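Local coordinates for protein cyclodipeptide synthase, BtCDPS (Bacillus thermoamylovorans, PDB 6ZTU) that probably makes cyclodipeptides by transferring aminoacyl groups from aminoacyl-tRNAs, as a member of the cyclodipeptide synthase family, at residues T77-T80 and K81-K85. Sequence-based numbering, arbitrary orientation.
Sequences TPTT and KAERK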
ATOM      1  N   THR A  77      17.137  10.802  -9.532  1.00 50.58           N
ATOM      2  CA  THR A  77      16.789  12.042  -8.851  1.00 42.78           C
ATOM      3  C   THR A  77      17.745  12.203  -7.676  1.00 46.32           C
ATOM      4  O   THR A  77      17.840  11.309  -6.827  1.00 43.07           O
ATOM      5  CB  THR A  77      15.336  12.044  -8.368  1.00 47.44           C
ATOM      6  OG1 THR A  77      14.459  11.829  -9.476  1.00 49.84           O
ATOM      7  CG2 THR A  77      14.988  13.378  -7.732  1.00 45.89           C
ATOM      8  N   PRO A  78      18.492  13.299  -7.599  1.00 44.41           N
ATOM      9  CA  PRO A  78      19.377  13.486  -6.446  1.00 44.59           C
ATOM     10  C   PRO A  78      18.558  13.569  -5.166  1.00 41.59           C
ATOM     11  O   PRO A  78      17.420  14.043  -5.167  1.00 41.18           O
ATOM     12  CB  PRO A  78      20.091  14.813  -6.748  1.00 45.68           C
ATOM     13  CG  PRO A  78      19.779  15.120  -8.197  1.00 48.65           C
ATOM     14  CD  PRO A  78      18.455  14.481  -8.473  1.00 48.33           C
ATOM     15  N   THR A  79      19.161  13.101  -4.067  1.00 38.37           N
ATOM     16  CA  THR A  79      18.444  12.978  -2.795  1.00 39.76           C
ATOM     17  C   THR A  79      17.736  14.269  -2.399  1.00 42.96           C
ATOM     18  O   THR A  79      16.611  14.233  -1.887  1.00 39.53           O
ATOM     19  CB  THR A  79      19.409  12.543  -1.689  1.00 40.00           C
ATOM     20  OG1 THR A  79      19.968  11.258  -2.011  1.00 41.91           O
ATOM     21  CG2 THR A  79      18.696  12.464  -0.339  1.00 46.49           C
ATOM     22  N   THR A  80      18.371  15.421  -2.632  1.00 45.86           N
ATOM     23  CA  THR A  80      17.774  16.695  -2.227  1.00 43.30           C
ATOM     24  C   THR A  80      16.439  16.935  -2.926  1.00 42.28           C
ATOM     25  O   THR A  80      15.439  17.268  -2.281  1.00 43.77           O
ATOM     26  CB  THR A  80      18.734  17.855  -2.516  1.00 49.75           C
ATOM     27  OG1 THR A  80      20.020  17.582  -1.942  1.00 45.94           O
ATOM     28  CG2 THR A  80      18.182  19.152  -1.940  1.00 48.97           C
ATOM     29  N   LYS A  81      16.413  16.790  -4.250  1.00 43.05           N
ATOM     30  CA  LYS A  81      15.167  16.979  -4.982  1.00 45.98           C
ATOM     31  C   LYS A  81      14.154  15.889  -4.635  1.00 46.81           C
ATOM     32  O   LYS A  81      12.956  16.166  -4.509  1.00 43.76           O
ATOM     33  CB  LYS A  81      15.451  17.008  -6.485  1.00 48.16           C
ATOM     34  CG  LYS A  81      14.305  17.533  -7.342  1.00 52.09           C
ATOM     35  CD  LYS A  81      14.757  17.717  -8.786  1.00 57.94           C
ATOM     36  CE  LYS A  81      13.923  16.885  -9.751  1.00 58.29           C
ATOM     37  NZ  LYS A  81      14.662  16.625 -11.022  1.00 58.20           N
ATOM     38  N   ALA A  82      14.623  14.648  -4.463  1.00 44.33           N
ATOM     39  CA  ALA A  82      13.720  13.536  -4.163  1.00 41.75           C
ATOM     40  C   ALA A  82      12.991  13.761  -2.842  1.00 44.22           C
ATOM     41  O   ALA A  82      11.767  13.601  -2.760  1.00 40.37           O
ATOM     42  CB  ALA A  82      14.500  12.221  -4.127  1.00 36.87           C
ATOM     43  N   GLU A  83      13.734  14.135  -1.797  1.00 44.75           N
ATOM     44  CA  GLU A  83      13.124  14.377  -0.492  1.00 42.10           C
ATOM     45  C   GLU A  83      12.096  15.500  -0.563  1.00 43.35           C
ATOM     46  O   GLU A  83      11.045  15.431   0.088  1.00 42.28           O
ATOM     47  CB  GLU A  83      14.215  14.690   0.541  1.00 45.01           C
ATOM     48  CG  GLU A  83      14.927  13.446   1.090  1.00 47.40           C
ATOM     49  CD  GLU A  83      16.146  13.779   1.944  1.00 53.14           C
ATOM     50  OE1 GLU A  83      16.637  14.927   1.868  1.00 55.35           O
ATOM     51  OE2 GLU A  83      16.613  12.891   2.691  1.00 55.66           O
ATOM     52  N   ARG A  84      12.374  16.539  -1.354  1.00 42.65           N
ATOM     53  CA  ARG A  84      11.393  17.605  -1.547  1.00 48.08           C
ATOM     54  C   ARG A  84      10.125  17.073  -2.201  1.00 44.12           C
ATOM     55  O   ARG A  84       9.010  17.335  -1.731  1.00 42.17           O
ATOM     56  CB  ARG A  84      11.986  18.731  -2.399  1.00 49.44           C
ATOM     57  CG  ARG A  84      12.791  19.766  -1.646  1.00 56.86           C
ATOM     58  CD  ARG A  84      13.215  20.877  -2.595  1.00 59.48           C
ATOM     59  NE  ARG A  84      14.643  20.819  -2.896  1.00 64.42           N
ATOM     60  CZ  ARG A  84      15.174  21.188  -4.059  1.00 66.44           C
ATOM     61  NH1 ARG A  84      14.392  21.629  -5.039  1.00 64.88           N
ATOM     62  NH2 ARG A  84      16.486  21.102  -4.245  1.00 62.94           N
ATOM     63  N   LYS A  85      10.278  16.338  -3.305  1.00 42.63           N
ATOM     64  CA  LYS A  85       9.108  15.840  -4.017  1.00 42.83           C
ATOM     65  C   LYS A  85       8.266  14.930  -3.134  1.00 38.30           C
ATOM     66  O   LYS A  85       7.036  14.983  -3.197  1.00 37.96           O
ATOM     67  CB  LYS A  85       9.537  15.122  -5.296  1.00 45.02           C
ATOM     68  CG  LYS A  85      10.209  16.048  -6.301  1.00 47.82           C
ATOM     69  CD  LYS A  85      10.540  15.339  -7.596  1.00 54.67           C
ATOM     70  CE  LYS A  85       9.277  14.984  -8.371  1.00 56.42           C
ATOM     71  NZ  LYS A  85       9.592  14.490  -9.741  1.00 56.11           N
TER
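Pro78, at the N-cap position, accepts the first i to i+4 bond of helix 79-103: Ala82 N reaches Pro78 O at 2.9 Å, almost straight at the hydrogen (165°). The next two bonds of the ladder follow from Glu83 N to Thr79 O (2.9 Å) and, longer, from Arg84 N to Thr80 O (3.3 Å). Thr77 is still in the loop, but its methyl packs against the first turn at Lys81 and Ala82. With CG2 anti to the backbone N (chi1 -57°), Thr77 CG2 lies 3.5 Å from Ala82 N in van der Waals packing, and its apolar contact is with Lys81 CB at 3.9 Å. On the flank facing helix 68-74, Thr79 and Glu83 meet one turn apart: Thr79 CG2 lies 3.7 Å from the carboxylate carbon Glu83 CD, while Thr79 OG1 turns back to hydrogen-bond Glu73 OE2. Thr80 and Arg84 repeat the i to i+4 pairing. The bend of the arginine chain at chi3 (-108°) swings its guanidinium back toward the N-terminal end of helix 79-103, bringing Thr80 CG2 to its edge, 3.5 Å from Arg84 NH2, and placing one face over Lys81 CA. Thr77 OG1 makes a weak hydrogen bond to Leu72 O, a second tie between the cap region and the preceding helix. This surface start of helix 79-103 follows the short link from helix 68-74, onto which Ala82 and Lys85 pack through Leu72, and Thr79 and Glu83 through Lys69; the long helix then leads on toward strand 110-112 at one border of the sheet.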